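Local coordinates for acetyl-CoA acetyltransferase (Elizabethkingia anophelis NUHP1, PDB 6BN2), which catalyses the reversible condensation of two acetyl-CoA molecules to acetoacetyl-CoA and free CoA, as a thiolase working through an acyl-enzyme intermediate, at the interface of chains A and B. Coordinates in Å, arbitrary orientation; residue numbers count along the deposited sequence, not the author numbering. Chains: chain A/B, Acetyl-CoA acetyltransferase.

The interface of chains A and B. Residues chain A 129-132, 146, 149; chain B 131-133, 135-136.
A:His131 and B:Ile133 pair backbone to backbone where the short strands 131-133 of two thiolase subunits run antiparallel. The protein is a homotetramer, and this patch is part of a two-fold symmetric interface; each contact recurs with the chains exchanged. A:Tyr132 lies opposite B:Tyr132 at the middle of the paired strands. Two hydrogen bonds close the ladder: A:His131 N donates to B:Ile133 O at 2.9 Å, and B:Ile133 N donates to A:His131 O at 3.0 Å.

The guanidinium of B:Arg136 caps the backbone carbonyl of A:Val129. It comes side-on, and two nitrogens grip one oxygen. B:Arg136 NE donates a hydrogen bond to A:Val129 O at 3.1 Å, in the carbonyl plane. B:Arg136 NH2 donates to A:Val129 O at 2.9 Å from above that plane, away from a lone pair. The oxygen stays close to the guanidinium plane for both bonds. The B:Arg136 chain runs extended from CG to NE, and a turn at the last torsion (chi4 -76°) sets the guanidinium side-on to the carbonyl.

Water 1 also meets A:Val129 O. Water 1 O lies at the edge of the A:His131 ring, in its plane, 2.8 Å from A:His131 ND1. It also bonds to B:Gly135 N, so the water ties the imidazole of one chain to the backbone of both. The same ring brings CE1 over one face of the B:Arg136 guanidinium, towards the rim; the planes are 37° apart. The histidine's charge is not seen; the guanidinium so close to its ring would be expected to disfavour a protonated imidazole.

Apolar packing flanks the ladder. With CG1 anti to the backbone N (chi1 -178°), B:Ile133 holds CG2 between the backbone N and the carbonyl carbon, and this methyl touches A:His131 CB at 3.7 Å. A:Leu146 CD2 reaches the same methyl, but this leucine is poorly ordered. The A:Pro130 ring lies alongside B:Tyr132, pointing the same way, with A:Pro130 CB 3.9 Å from B:Tyr132 CB. The tyrosine rings of the two chains cross obliquely, and A:Tyr132 CD1 meets B:Tyr132 CD1 at 4.0 Å.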
loop_
_atom_site.group_PDB
_atom_site.type_symbol
_atom_site.label_atom_id
_atom_site.label_comp_id
_atom_site.label_asym_id
_atom_site.label_seq_id
_atom_site.Cartn_x
_atom_site.Cartn_y
_atom_site.Cartn_z
ATOM N N VAL A 129 13.203 -8.545 8.155
ATOM C CA VAL A 129 12.750 -7.214 8.593
ATOM C C VAL A 129 13.828 -6.595 9.470
ATOM O O VAL A 129 14.337 -7.272 10.373
ATOM C CB VAL A 129 11.422 -7.322 9.348
ATOM C CG1 VAL A 129 10.992 -5.950 9.894
ATOM C CG2 VAL A 129 10.344 -7.869 8.408
ATOM N N PRO A 130 14.232 -5.356 9.237
ATOM C CA PRO A 130 15.339 -4.793 10.013
ATOM C C PRO A 130 14.894 -4.311 11.388
ATOM O O PRO A 130 13.714 -4.300 11.731
ATOM C CB PRO A 130 15.827 -3.614 9.154
ATOM C CG PRO A 130 14.721 -3.293 8.233
ATOM C CD PRO A 130 13.799 -4.482 8.127
ATOM N N HIS A 131 15.895 -3.946 12.190
ATOM C CA HIS A 131 15.734 -3.077 13.350
ATOM C C HIS A 131 15.955 -1.621 12.927
ATOM O O HIS A 131 16.648 -1.340 11.947
ATOM C CB HIS A 131 16.737 -3.445 14.448
ATOM C CG HIS A 131 16.399 -4.692 15.195
ATOM N ND1 HIS A 131 16.433 -5.940 14.613
ATOM C CD2 HIS A 131 16.029 -4.881 16.484
ATOM C CE1 HIS A 131 16.120 -6.851 15.521
ATOM N NE2 HIS A 131 15.862 -6.233 16.661
ATOM N N TYR A 132 15.358 -0.695 13.683
ATOM C CA TYR A 132 15.320 0.724 13.328
ATOM C C TYR A 132 16.080 1.558 14.344
ATOM O O TYR A 132 15.949 1.346 15.552
ATOM C CB TYR A 132 13.877 1.242 13.321
ATOM C CG TYR A 132 12.885 0.488 12.480
ATOM C CD1 TYR A 132 13.261 -0.140 11.291
ATOM C CD2 TYR A 132 11.551 0.420 12.876
ATOM C CE1 TYR A 132 12.308 -0.835 10.523
ATOM C CE2 TYR A 132 10.609 -0.245 12.122
ATOM C CZ TYR A 132 10.986 -0.863 10.945
ATOM O OH TYR A 132 10.019 -1.526 10.214
ATOM N N LEU A 146 17.267 0.445 19.615
ATOM C CA LEU A 146 16.999 -0.030 18.258
ATOM C C LEU A 146 15.731 -0.865 18.320
ATOM O O LEU A 146 15.735 -1.943 18.924
ATOM C CB LEU A 146 18.139 -0.879 17.712
ATOM C CG LEU A 146 19.282 -0.197 16.972
ATOM C CD1 LEU A 146 19.792 0.980 17.779
ATOM C CD2 LEU A 146 20.377 -1.223 16.730
ATOM N N GLY A 149 11.778 -4.032 13.944
ATOM C CA GLY A 149 10.722 -3.608 13.027
ATOM C C GLY A 149 9.532 -4.549 12.998
ATOM O O GLY A 149 8.394 -4.114 12.771
ATOM N N HIS B 131 17.110 4.799 10.052
ATOM C CA HIS B 131 18.155 3.952 9.488
ATOM C C HIS B 131 17.897 2.496 9.887
ATOM O O HIS B 131 17.260 2.216 10.903
ATOM C CB HIS B 131 19.535 4.383 9.995
ATOM C CG HIS B 131 20.056 5.634 9.372
ATOM N ND1 HIS B 131 19.485 6.869 9.593
ATOM C CD2 HIS B 131 21.105 5.841 8.541
ATOM C CE1 HIS B 131 20.177 7.789 8.940
ATOM N NE2 HIS B 131 21.159 7.189 8.287
ATOM N N TYR B 132 18.407 1.567 9.071
ATOM C CA TYR B 132 18.115 0.140 9.203
ATOM C C TYR B 132 19.370 -0.642 9.546
ATOM O O TYR B 132 20.432 -0.405 8.966
ATOM C CB TYR B 132 17.586 -0.429 7.882
ATOM C CG TYR B 132 16.408 0.269 7.260
ATOM C CD1 TYR B 132 15.425 0.881 8.041
ATOM C CD2 TYR B 132 16.273 0.299 5.874
ATOM C CE1 TYR B 132 14.332 1.524 7.429
ATOM C CE2 TYR B 132 15.197 0.912 5.269
ATOM C CZ TYR B 132 14.226 1.515 6.046
ATOM O OH TYR B 132 13.163 2.125 5.409
ATOM N N ILE B 133 19.238 -1.623 10.432
ATOM C CA ILE B 133 20.303 -2.593 10.678
ATOM C C ILE B 133 19.695 -3.990 10.659
ATOM O O ILE B 133 18.561 -4.181 11.106
ATOM C CB ILE B 133 21.027 -2.309 12.013
ATOM C CG1 ILE B 133 22.165 -3.303 12.232
ATOM C CG2 ILE B 133 20.068 -2.340 13.187
ATOM C CD1 ILE B 133 22.941 -3.021 13.496
ATOM N N GLY B 135 19.500 -6.809 12.572
ATOM C CA GLY B 135 19.850 -7.138 13.940
ATOM C C GLY B 135 19.814 -8.610 14.289
ATOM O O GLY B 135 20.302 -8.989 15.357
ATOM N N ARG B 136 19.264 -9.449 13.408
ATOM C CA ARG B 136 19.003 -10.853 13.723
ATOM C C ARG B 136 20.183 -11.746 13.419
ATOM O O ARG B 136 20.359 -12.775 14.082
ATOM C CB ARG B 136 17.781 -11.348 12.932
ATOM C CG ARG B 136 16.574 -10.458 13.145
ATOM C CD ARG B 136 15.284 -10.948 12.424
ATOM N NE ARG B 136 14.479 -9.766 12.204
ATOM C CZ ARG B 136 13.772 -9.148 13.150
ATOM N NH1 ARG B 136 13.714 -9.658 14.381
ATOM N NH2 ARG B 136 13.137 -8.016 12.868
HETATM O O HOH W 1 16.784 -7.076 12.029
#